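Local coordinates for globin protein (Ramazzottius varieornatus, PDB 5ZIQ) that is a hexacoordinate haem protein whose iron takes two axial histidine ligands; its role is unknown, though it may bind or carry oxygen, at residues Arg20-Ala25 with Ile158-Glu163; Val32-Thr37 with Arg152-Trp157; Lys52-Ile55 with Met60-Leu63; Ala137-Thr140 with Ala145-Glu148. One frame throughout, in Å; residues are numbered along the deposited sequence.

In the fold
Interactions 1, 2 and 4 bear on helix 148-170 or the corner leading into it, and 2 touches both others; interaction 3 lies across the centre of the chain from 1 and 2, at the haem. Interaction 2 is the buried one, a crossing of helices 25-38 and 148-170 built from large aromatic rings and one hydroxyl pair. Interaction 1 is at the surface, where the N-terminal segment covers the same helix with a proline and a phenylalanine. Interactions 3 and 4 are short-range and partly buried: in both an aliphatic carbon lies over an aromatic face, but the ring is on the helix in interaction 3 (Phe54) and on the returning chain in interaction 4 (Tyr146).

Interaction 1 of 4, residues Arg20-Ala25 with Ile158-Glu163; sequences RFPLTA and ISWTTE. With EDO (1,2-ethanediol), chain I; SO4 (sulfate ion), chain F.
Two donors meet at the carbonyl oxygen Ile158 O in the helical turn that presents the indole of Trp160 to Pro22: the backbone N of Thr162 and the hydroxyl of Thr161. Thr161 OG1 lies 2.8 Å from Ile158 O, tilted 22° from the carbonyl plane. The contact itself is apolar. With CG anti to the backbone N (chi1 179°), Trp160 stands out from helix 148-170, and the proline ring crosses it at about a right angle. Pro22 CD lies over the centre of the five-membered ring, 3.5 Å from its centroid, a CH-pi contact, while Pro22 CG sits 3.6 Å from Trp160 CG. Phe21 aims its edge at the indole face in a T-shaped pair, with its centroid 5.8 Å from that of the six-membered ring. Its own face carries Pro22 CD toward the rim. Arg20 adds its carbonyl oxygen near the indole nitrogen without a hydrogen bond; its guanidinium turns away to Asp18 and Asp103. Farther on, Thr24 OG1 gives a hydrogen bond of 2.7 Å to sulfate O4 and caps the backbone N of Asp27, and Thr24 N binds O1 of an ethanediol at 2.9 Å. Both small molecules probably come from the crystallisation liquor. An N-terminal segment thus lies along the last helix of a globin fold and then enters the first helix through the Thr24 N-cap.

Interaction 2 of 4, residues Val32-Thr37 with Arg152-Trp157; sequences VKSWKT and RIYKIW
Tyr154 reaches from helix 152-157 to helix 32-37 with its hydroxyl foremost, and the ring passes Trp35 at about a right angle. Tyr154 CE1 comes up at the edge of the indole, in its plane, 3.9 Å from Trp35 CE3. The phenol oxygen ends in a hydrogen bond of 2.8 Å between Tyr154 OH and Ser34 OG, in which either may be the donor. Ser34 OG lies at the edge of the tyrosine ring, near its plane, and is put there by a first torsion that sets it anti to its own backbone N (chi1 175°). The bond ties the two helices together beside the aromatic packing. The segments run almost perpendicular, with axes 11.8 Å apart at closest approach and 92° between their directions, the crossing of the first and last helices (A and H) of the globin fold. Long aromatic side chains span this distance. Trp157 meets Trp35 obliquely, with centroids of the six-membered rings 5.9 Å apart and planes inclined at 59°; Trp35 CZ3 and Trp157 CZ3 are the nearest atoms, at 4.4 Å. The indole nitrogen of Trp35 points to another helix, where it is hydrogen-bonded to Asp93. Leu138 of helix 127-142 packs against both Trp35 and Tyr154, while Tyr92 and Val96 of helix 79-97 touch Trp35.

Interaction 3 of 4, residues Lys52-Ile55 with Met60-Leu63; sequences KLFI and MKDL. With HEM (protoporphyrin IX containing Fe), chain E; SO4 (sulfate ion), chain H.
Phe54 offers one ring face to Lys61, whose aliphatic chain crosses it at about a right angle. Lys61 CG lies over the ring centre, 3.8 Å from the centroid and 9° off the normal, a CH-pi contact. The backbone shares the same face, with Lys61 CA 3.6 Å from Phe54 CE1. With CG anti to the backbone N (chi1 -159°) and the rest of the chain extended, the lysine carries its ammonium beyond the ring, where Lys61 NZ binds O4 of a sulfate, probably from the crystallisation liquor, at 2.8 Å and also the carbonyl oxygen of Lys70. The chain here leaves helix 42-56 and turns back past its end, the BC corner of the globin fold, and its inner side helps to wall the haem pocket. Leu53 CG packs 3.9 Å from Met60 CB. Both methyls of Leu53 reach the haem vinyl: Leu53 CD1 and CD2 are each 3.7 Å from its terminal carbon CBB. Met60, bent at its second and third torsions, brings Met60 SD to 4.0 Å from the haem methyl CMB. Leu63 CD1 is 3.8 Å from that methyl too, while the backbone oxygen of Leu63 approaches the neighbouring methyl CMA. Leu53 also touches Met130 and Cys133 of helix 127-142.

Interaction 4 of 4, residues Ala137-Thr140 with Ala145-Glu148; sequences ALQT and AYTE
A first torsion of -171° swings the ring of Tyr146 anti to its backbone N and back over the helix just completed, while Gln139, chi1 -69°, turns its CG anti to the carbonyl carbon and up to that ring. This is the GH corner of the globin fold, the turn between helices 127-142 and 148-170. Tyr146 is the centre of an inverse gamma turn, closed by a weak hydrogen bond from Thr147 N to Ala145 O, and Thr147 then caps the next helix through the backbone N of Met150. The tyrosine ring lies against the helix with one face on Gln139. Gln139 CG sits above that face toward the rim, 3.8 Å from the ring centroid, a CH-pi contact. Farther out, the amide plane stands nearly perpendicular to the ring, at 83°. Leu138, one residue earlier, meets the ring obliquely through its beta carbon, Leu138 CB lying 4.1 Å from Tyr146 CE1. Its branched end continues inward to Ile158 of helix 148-170 and Phe38 of helix 25-38, so this residue carries the corner's packing into the interior. Tyr146 itself rests on Glu151 and on the ring of Tyr154. The shortest approach joins Gln139 CG and Tyr146 CE2, 3.5 Å apart.

Interaction 1 of 4, residues Arg20-Ala25 with Ile158-Glu163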
# COMPACT_ATOMS: atom_id res chain seq x y z
N ARG A 20 0.67 20.51 4.94
CA ARG A 20 1.58 19.57 4.28
C ARG A 20 0.86 18.27 3.89
O ARG A 20 1.30 17.58 2.98
CB ARG A 20 2.77 19.23 5.19
CG ARG A 20 3.72 20.41 5.40
CD ARG A 20 4.86 20.03 6.32
NE ARG A 20 4.35 19.82 7.66
CZ ARG A 20 5.06 19.25 8.64
NH1 ARG A 20 6.29 18.84 8.42
NH2 ARG A 20 4.51 19.10 9.83
N PHE A 21 -0.22 17.95 4.59
CA PHE A 21 -1.03 16.77 4.32
C PHE A 21 -1.99 17.15 3.18
O PHE A 21 -2.53 18.23 3.19
CB PHE A 21 -1.80 16.38 5.58
CG PHE A 21 -2.46 15.03 5.48
CD1 PHE A 21 -1.69 13.88 5.50
CD2 PHE A 21 -3.83 14.92 5.31
CE1 PHE A 21 -2.29 12.62 5.39
CE2 PHE A 21 -4.44 13.67 5.18
CZ PHE A 21 -3.66 12.52 5.24
N PRO A 22 -2.16 16.25 2.18
CA PRO A 22 -2.89 16.70 0.97
C PRO A 22 -4.38 16.94 1.19
O PRO A 22 -4.96 17.80 0.55
CB PRO A 22 -2.65 15.55 -0.02
CG PRO A 22 -2.34 14.35 0.84
CD PRO A 22 -1.56 14.91 1.99
N LEU A 23 -5.02 16.14 2.04
CA LEU A 23 -6.49 16.19 2.14
C LEU A 23 -7.00 17.32 3.01
O LEU A 23 -6.40 17.61 4.06
CB LEU A 23 -7.04 14.85 2.67
CG LEU A 23 -6.62 13.61 1.88
CD1 LEU A 23 -7.18 12.37 2.60
CD2 LEU A 23 -7.11 13.70 0.43
N THR A 24 -8.12 17.91 2.62
CA THR A 24 -8.82 18.85 3.50
C THR A 24 -9.28 18.13 4.76
O THR A 24 -9.29 16.90 4.78
CB THR A 24 -10.07 19.42 2.82
OG1 THR A 24 -10.98 18.34 2.57
CG2 THR A 24 -9.71 20.11 1.51
N ALA A 25 -9.70 18.88 5.79
CA ALA A 25 -10.18 18.22 7.01
C ALA A 25 -11.32 17.27 6.73
O ALA A 25 -11.34 16.15 7.27
CB ALA A 25 -10.56 19.25 8.07
N ILE A 158 -3.23 8.02 -1.98
CA ILE A 158 -2.28 6.96 -2.40
C ILE A 158 -1.17 7.57 -3.26
O ILE A 158 0.00 7.24 -3.06
CB ILE A 158 -2.99 5.80 -3.13
CG1 ILE A 158 -3.94 5.08 -2.16
CG2 ILE A 158 -1.98 4.81 -3.71
CD1 ILE A 158 -4.89 4.11 -2.83
N SER A 159 -1.53 8.47 -4.18
CA SER A 159 -0.52 9.16 -5.01
C SER A 159 0.50 9.91 -4.16
O SER A 159 1.70 9.81 -4.39
CB SER A 159 -1.18 10.12 -6.00
OG SER A 159 -1.85 9.39 -7.01
N TRP A 160 0.01 10.63 -3.15
CA TRP A 160 0.87 11.41 -2.28
C TRP A 160 1.82 10.49 -1.51
O TRP A 160 3.03 10.76 -1.43
CB TRP A 160 0.01 12.26 -1.35
CG TRP A 160 0.78 13.10 -0.38
CD1 TRP A 160 1.22 14.38 -0.57
CD2 TRP A 160 1.17 12.73 0.94
NE1 TRP A 160 1.88 14.83 0.56
CE2 TRP A 160 1.85 13.84 1.50
CE3 TRP A 160 1.01 11.56 1.72
CZ2 TRP A 160 2.39 13.82 2.79
CZ3 TRP A 160 1.54 11.55 3.00
CH2 TRP A 160 2.23 12.67 3.53
N THR A 161 1.30 9.38 -0.96
CA THR A 161 2.20 8.43 -0.29
C THR A 161 3.29 7.89 -1.22
O THR A 161 4.44 7.77 -0.80
CB THR A 161 1.48 7.22 0.39
OG1 THR A 161 0.88 6.36 -0.60
CG2 THR A 161 0.43 7.71 1.36
N THR A 162 2.94 7.57 -2.47
CA THR A 162 3.94 7.06 -3.44
C THR A 162 5.06 8.06 -3.68
O THR A 162 6.24 7.68 -3.76
CB THR A 162 3.29 6.71 -4.78
OG1 THR A 162 2.40 5.63 -4.54
CG2 THR A 162 4.32 6.28 -5.87
N GLU A 163 4.68 9.33 -3.82
CA GLU A 163 5.66 10.39 -3.99
C GLU A 163 6.65 10.42 -2.83
O GLU A 163 7.85 10.55 -3.05
CB GLU A 163 4.96 11.73 -4.21
CG GLU A 163 5.84 12.80 -4.84
CD GLU A 163 6.70 13.54 -3.84
OE1 GLU A 163 7.89 13.79 -4.16
OE2 GLU A 163 6.20 13.90 -2.74
C1 EDO I . -8.00 17.43 -1.15
O1 EDO I . -8.91 17.23 -0.07
C2 EDO I . -8.71 17.72 -2.47
O2 EDO I . -9.44 18.95 -2.48
S SO4 F . -13.60 21.00 1.75
O1 SO4 F . -15.02 21.00 1.32
O2 SO4 F . -12.81 21.65 0.68
O3 SO4 F . -13.48 21.82 2.97
O4 SO4 F . -13.30 19.60 2.05

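Interaction 2 of 4, residues Val32-Thr37 with Arg152-Trp157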
# COMPACT_ATOMS: atom_id res chain seq x y z
N VAL A 32 -10.03 8.45 7.12
CA VAL A 32 -9.88 7.75 8.39
C VAL A 32 -11.08 6.81 8.64
O VAL A 32 -10.88 5.66 9.05
CB VAL A 32 -9.63 8.75 9.54
CG1 VAL A 32 -9.65 8.07 10.91
CG2 VAL A 32 -8.29 9.44 9.32
N LYS A 33 -12.31 7.30 8.40
CA LYS A 33 -13.50 6.44 8.61
C LYS A 33 -13.51 5.24 7.68
O LYS A 33 -13.80 4.11 8.10
CB LYS A 33 -14.80 7.19 8.35
CG LYS A 33 -15.33 8.10 9.43
CD LYS A 33 -16.83 8.35 9.15
CE LYS A 33 -17.12 9.01 7.79
NZ LYS A 33 -18.50 9.58 7.69
N SER A 34 -13.21 5.47 6.40
CA SER A 34 -13.21 4.41 5.41
C SER A 34 -12.12 3.38 5.70
O SER A 34 -12.36 2.16 5.66
CB SER A 34 -13.00 5.01 4.02
OG SER A 34 -12.87 4.00 3.07
N TRP A 35 -10.94 3.87 6.04
CA TRP A 35 -9.83 2.99 6.34
C TRP A 35 -10.11 2.14 7.57
O TRP A 35 -9.65 1.00 7.62
CB TRP A 35 -8.53 3.78 6.55
CG TRP A 35 -7.36 2.87 6.61
CD1 TRP A 35 -6.78 2.36 7.72
CD2 TRP A 35 -6.64 2.33 5.48
NE1 TRP A 35 -5.73 1.54 7.37
CE2 TRP A 35 -5.61 1.52 6.00
CE3 TRP A 35 -6.74 2.49 4.09
CZ2 TRP A 35 -4.69 0.84 5.18
CZ3 TRP A 35 -5.82 1.84 3.27
CH2 TRP A 35 -4.81 1.02 3.81
N LYS A 36 -10.82 2.70 8.55
CA LYS A 36 -11.11 1.95 9.77
C LYS A 36 -11.85 0.67 9.38
O LYS A 36 -11.49 -0.42 9.84
CB LYS A 36 -11.90 2.79 10.82
CG LYS A 36 -12.06 2.07 12.17
CD LYS A 36 -10.71 1.78 12.79
CE LYS A 36 -10.83 1.22 14.19
NZ LYS A 36 -9.55 0.58 14.63
N THR A 37 -12.82 0.80 8.49
CA THR A 37 -13.53 -0.37 7.95
C THR A 37 -12.59 -1.35 7.23
O THR A 37 -12.58 -2.56 7.51
CB THR A 37 -14.69 0.08 7.05
OG1 THR A 37 -15.54 0.94 7.81
CG2 THR A 37 -15.49 -1.13 6.54
N ARG A 152 -12.02 9.16 -5.30
CA ARG A 152 -11.31 10.43 -5.51
C ARG A 152 -10.27 10.64 -4.41
O ARG A 152 -9.10 10.96 -4.68
CB ARG A 152 -12.31 11.60 -5.52
CG ARG A 152 -11.68 12.98 -5.66
CD ARG A 152 -12.73 14.08 -5.50
NE ARG A 152 -13.42 14.07 -4.22
CZ ARG A 152 -12.94 14.61 -3.10
NH1 ARG A 152 -11.78 15.23 -3.07
NH2 ARG A 152 -13.65 14.51 -1.98
N ILE A 153 -10.70 10.45 -3.16
CA ILE A 153 -9.82 10.72 -2.00
C ILE A 153 -8.67 9.72 -1.97
O ILE A 153 -7.50 10.11 -1.74
CB ILE A 153 -10.62 10.67 -0.67
CG1 ILE A 153 -11.58 11.87 -0.64
CG2 ILE A 153 -9.70 10.58 0.58
CD1 ILE A 153 -12.68 11.76 0.41
N TYR A 154 -8.97 8.43 -2.18
CA TYR A 154 -7.90 7.43 -2.20
C TYR A 154 -6.88 7.68 -3.30
O TYR A 154 -5.69 7.50 -3.07
CB TYR A 154 -8.45 5.99 -2.30
CG TYR A 154 -8.90 5.41 -0.96
CD1 TYR A 154 -7.98 5.21 0.09
CD2 TYR A 154 -10.24 5.03 -0.75
CE1 TYR A 154 -8.39 4.68 1.31
CE2 TYR A 154 -10.65 4.49 0.48
CZ TYR A 154 -9.72 4.33 1.50
OH TYR A 154 -10.11 3.78 2.72
N LYS A 155 -7.33 8.15 -4.46
CA LYS A 155 -6.39 8.41 -5.56
C LYS A 155 -5.43 9.53 -5.13
O LYS A 155 -4.22 9.42 -5.37
CB LYS A 155 -7.14 8.73 -6.84
CG LYS A 155 -7.71 7.49 -7.52
CD LYS A 155 -8.52 7.90 -8.74
CE LYS A 155 -9.05 6.68 -9.49
NZ LYS A 155 -9.94 7.06 -10.61
N ILE A 156 -5.95 10.58 -4.47
CA ILE A 156 -5.09 11.68 -4.02
C ILE A 156 -4.09 11.21 -2.97
O ILE A 156 -2.88 11.48 -3.03
CB ILE A 156 -5.94 12.83 -3.40
CG1 ILE A 156 -6.84 13.46 -4.47
CG2 ILE A 156 -5.03 13.88 -2.74
CD1 ILE A 156 -7.91 14.40 -3.92
N TRP A 157 -4.62 10.50 -1.97
CA TRP A 157 -3.80 10.11 -0.84
C TRP A 157 -2.79 9.02 -1.23
O TRP A 157 -1.61 9.10 -0.86
CB TRP A 157 -4.70 9.67 0.32
CG TRP A 157 -3.95 9.15 1.52
CD1 TRP A 157 -3.36 9.89 2.50
CD2 TRP A 157 -3.74 7.79 1.84
NE1 TRP A 157 -2.80 9.05 3.44
CE2 TRP A 157 -3.01 7.75 3.06
CE3 TRP A 157 -4.10 6.58 1.22
CZ2 TRP A 157 -2.62 6.55 3.67
CZ3 TRP A 157 -3.72 5.38 1.83
CH2 TRP A 157 -2.98 5.38 3.04

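Interaction 3 of 4, residues Lys52-Ile55 with Met60-Leu63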
# COMPACT_ATOMS: atom_id res chain seq x y z
N LYS A 52 -2.61 -9.62 -6.55
CA LYS A 52 -3.00 -8.76 -7.66
C LYS A 52 -1.77 -8.24 -8.41
O LYS A 52 -1.74 -8.22 -9.65
CB LYS A 52 -3.91 -7.62 -7.21
CG LYS A 52 -4.49 -6.77 -8.34
CD LYS A 52 -5.44 -7.56 -9.22
CE LYS A 52 -6.32 -6.62 -10.00
NZ LYS A 52 -7.23 -7.36 -10.92
N LEU A 53 -0.73 -7.86 -7.66
CA LEU A 53 0.52 -7.42 -8.30
C LEU A 53 1.06 -8.46 -9.27
O LEU A 53 1.48 -8.14 -10.39
CB LEU A 53 1.59 -7.11 -7.25
CG LEU A 53 2.93 -6.57 -7.76
CD1 LEU A 53 2.82 -5.18 -8.37
CD2 LEU A 53 3.94 -6.58 -6.62
N PHE A 54 1.00 -9.72 -8.84
CA PHE A 54 1.56 -10.81 -9.62
C PHE A 54 0.72 -11.09 -10.86
O PHE A 54 1.26 -11.59 -11.85
CB PHE A 54 1.75 -12.08 -8.77
CG PHE A 54 2.64 -11.91 -7.56
CD1 PHE A 54 3.60 -10.89 -7.47
CD2 PHE A 54 2.51 -12.81 -6.49
CE1 PHE A 54 4.39 -10.77 -6.33
CE2 PHE A 54 3.32 -12.70 -5.37
CZ PHE A 54 4.26 -11.67 -5.28
N ILE A 55 -0.58 -10.76 -10.82
CA ILE A 55 -1.48 -10.88 -11.99
C ILE A 55 -1.14 -9.78 -12.99
O ILE A 55 -0.96 -10.05 -14.18
CB ILE A 55 -2.98 -10.81 -11.60
CG1 ILE A 55 -3.42 -12.07 -10.84
CG2 ILE A 55 -3.88 -10.65 -12.83
CD1 ILE A 55 -4.65 -11.86 -9.97
N MET A 60 7.07 -9.36 -11.32
CA MET A 60 7.21 -8.84 -9.96
C MET A 60 7.33 -9.98 -8.94
O MET A 60 8.02 -9.83 -7.93
CB MET A 60 6.08 -7.86 -9.59
CG MET A 60 6.06 -6.53 -10.37
SD MET A 60 7.50 -5.43 -10.24
CE MET A 60 8.63 -6.13 -11.44
N LYS A 61 6.69 -11.11 -9.23
CA LYS A 61 6.83 -12.31 -8.40
C LYS A 61 8.30 -12.76 -8.30
O LYS A 61 8.73 -13.19 -7.25
CB LYS A 61 5.95 -13.43 -8.92
CG LYS A 61 5.64 -14.50 -7.88
CD LYS A 61 4.94 -15.67 -8.53
CE LYS A 61 4.69 -16.78 -7.53
NZ LYS A 61 4.15 -17.99 -8.22
N ASP A 62 9.06 -12.61 -9.40
CA ASP A 62 10.48 -12.93 -9.45
C ASP A 62 11.36 -12.13 -8.49
O ASP A 62 12.48 -12.56 -8.19
CB ASP A 62 11.03 -12.72 -10.87
CG ASP A 62 10.45 -13.68 -11.89
OD1 ASP A 62 9.92 -14.74 -11.51
OD2 ASP A 62 10.56 -13.37 -13.10
N LEU A 63 10.87 -10.97 -8.04
CA LEU A 63 11.61 -10.20 -7.02
C LEU A 63 11.48 -10.82 -5.63
O LEU A 63 12.20 -10.43 -4.71
CB LEU A 63 11.19 -8.71 -7.02
CG LEU A 63 11.30 -7.88 -8.31
CD1 LEU A 63 11.19 -6.40 -7.99
CD2 LEU A 63 12.59 -8.14 -9.06
CHA HEM E . 10.40 -4.99 1.13
CHB HEM E . 8.94 -5.81 -3.40
CHC HEM E . 6.51 -1.56 -3.19
CHD HEM E . 6.66 -1.94 1.64
C1A HEM E . 10.28 -5.54 -0.12
C2A HEM E . 11.06 -6.62 -0.62
C3A HEM E . 10.65 -6.85 -1.90
C4A HEM E . 9.62 -5.93 -2.20
CMA HEM E . 11.18 -7.92 -2.82
CAA HEM E . 12.13 -7.35 0.15
CBA HEM E . 11.77 -8.83 0.33
CGA HEM E . 10.61 -8.98 1.27
O1A HEM E . 10.60 -8.36 2.36
O2A HEM E . 9.64 -9.70 0.97
C1B HEM E . 8.19 -4.68 -3.76
C2B HEM E . 7.72 -4.42 -5.08
C3B HEM E . 7.04 -3.23 -5.05
C4B HEM E . 7.08 -2.76 -3.65
CMB HEM E . 7.97 -5.29 -6.28
CAB HEM E . 6.38 -2.55 -6.17
CBB HEM E . 5.62 -3.26 -7.01
C1C HEM E . 6.24 -1.33 -1.85
C2C HEM E . 5.30 -0.44 -1.33
C3C HEM E . 5.34 -0.57 0.06
C4C HEM E . 6.31 -1.55 0.37
CMC HEM E . 4.41 0.49 -2.12
CAC HEM E . 4.53 0.13 1.08
CBC HEM E . 3.75 1.14 0.78
C1D HEM E . 7.76 -2.78 1.85
C2D HEM E . 8.30 -2.98 3.20
C3D HEM E . 9.34 -3.83 3.06
C4D HEM E . 9.43 -4.13 1.62
CMD HEM E . 7.78 -2.36 4.48
CAD HEM E . 10.24 -4.35 4.17
CBD HEM E . 11.54 -3.55 4.15
CGD HEM E . 12.49 -4.01 5.22
O1D HEM E . 12.06 -4.72 6.16
O2D HEM E . 13.70 -3.69 5.18
NA HEM E . 9.43 -5.11 -1.11
NB HEM E . 7.80 -3.67 -2.99
NC HEM E . 6.85 -1.97 -0.81
ND HEM E . 8.47 -3.48 0.94
FE HEM E . 8.16 -3.57 -0.95
S SO4 H . 6.74 -19.20 -11.06
O1 SO4 H . 5.55 -19.53 -11.87
O2 SO4 H . 7.45 -18.06 -11.67
O3 SO4 H . 7.65 -20.36 -11.00
O4 SO4 H . 6.32 -18.85 -9.69

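Interaction 4 of 4, residues Ala137-Thr140 with Ala145-Glu148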
# COMPACT_ATOMS: atom_id res chain seq x y z
N ALA A 137 -7.71 -3.91 -3.68
CA ALA A 137 -8.08 -4.45 -2.37
C ALA A 137 -9.15 -3.58 -1.71
O ALA A 137 -10.09 -4.10 -1.12
CB ALA A 137 -6.87 -4.60 -1.47
N LEU A 138 -8.99 -2.26 -1.81
CA LEU A 138 -10.01 -1.32 -1.31
C LEU A 138 -11.38 -1.54 -1.97
O LEU A 138 -12.37 -1.67 -1.28
CB LEU A 138 -9.54 0.13 -1.47
CG LEU A 138 -8.44 0.58 -0.51
CD1 LEU A 138 -7.79 1.84 -1.05
CD2 LEU A 138 -9.00 0.80 0.90
N GLN A 139 -11.41 -1.59 -3.30
CA GLN A 139 -12.68 -1.80 -4.05
C GLN A 139 -13.33 -3.09 -3.63
O GLN A 139 -14.53 -3.13 -3.35
CB GLN A 139 -12.42 -1.93 -5.54
CG GLN A 139 -11.96 -0.69 -6.23
CD GLN A 139 -11.74 -0.91 -7.72
OE1 GLN A 139 -11.15 -1.91 -8.15
NE2 GLN A 139 -12.20 0.04 -8.51
N THR A 140 -12.54 -4.16 -3.62
CA THR A 140 -13.06 -5.51 -3.38
C THR A 140 -13.59 -5.64 -1.96
O THR A 140 -14.65 -6.22 -1.72
CB THR A 140 -11.99 -6.58 -3.67
OG1 THR A 140 -11.43 -6.35 -4.97
CG2 THR A 140 -12.57 -7.99 -3.64
N ALA A 145 -19.26 0.54 -0.28
CA ALA A 145 -18.65 1.62 0.50
C ALA A 145 -17.51 2.32 -0.25
O ALA A 145 -17.10 3.40 0.14
CB ALA A 145 -18.18 1.13 1.86
N TYR A 146 -16.99 1.70 -1.31
CA TYR A 146 -16.00 2.37 -2.18
C TYR A 146 -16.77 3.27 -3.16
O TYR A 146 -17.00 2.93 -4.33
CB TYR A 146 -15.09 1.36 -2.87
CG TYR A 146 -13.92 1.95 -3.60
CD1 TYR A 146 -12.76 2.33 -2.92
CD2 TYR A 146 -13.95 2.12 -4.98
CE1 TYR A 146 -11.68 2.87 -3.59
CE2 TYR A 146 -12.86 2.63 -5.68
CZ TYR A 146 -11.73 3.01 -4.97
OH TYR A 146 -10.65 3.51 -5.65
N THR A 147 -17.19 4.41 -2.65
CA THR A 147 -18.00 5.37 -3.39
C THR A 147 -17.12 6.18 -4.35
O THR A 147 -15.89 6.12 -4.27
CB THR A 147 -18.70 6.36 -2.42
OG1 THR A 147 -17.70 7.04 -1.68
CG2 THR A 147 -19.62 5.63 -1.44
N GLU A 148 -17.74 6.94 -5.23
CA GLU A 148 -17.01 7.85 -6.12
C GLU A 148 -16.20 8.86 -5.29
O GLU A 148 -15.06 9.18 -5.65
CB GLU A 148 -17.97 8.59 -7.04
CG GLU A 148 -18.58 7.69 -8.11
CD GLU A 148 -19.30 8.49 -9.18
OE1 GLU A 148 -19.00 8.28 -10.37
OE2 GLU A 148 -20.16 9.33 -8.85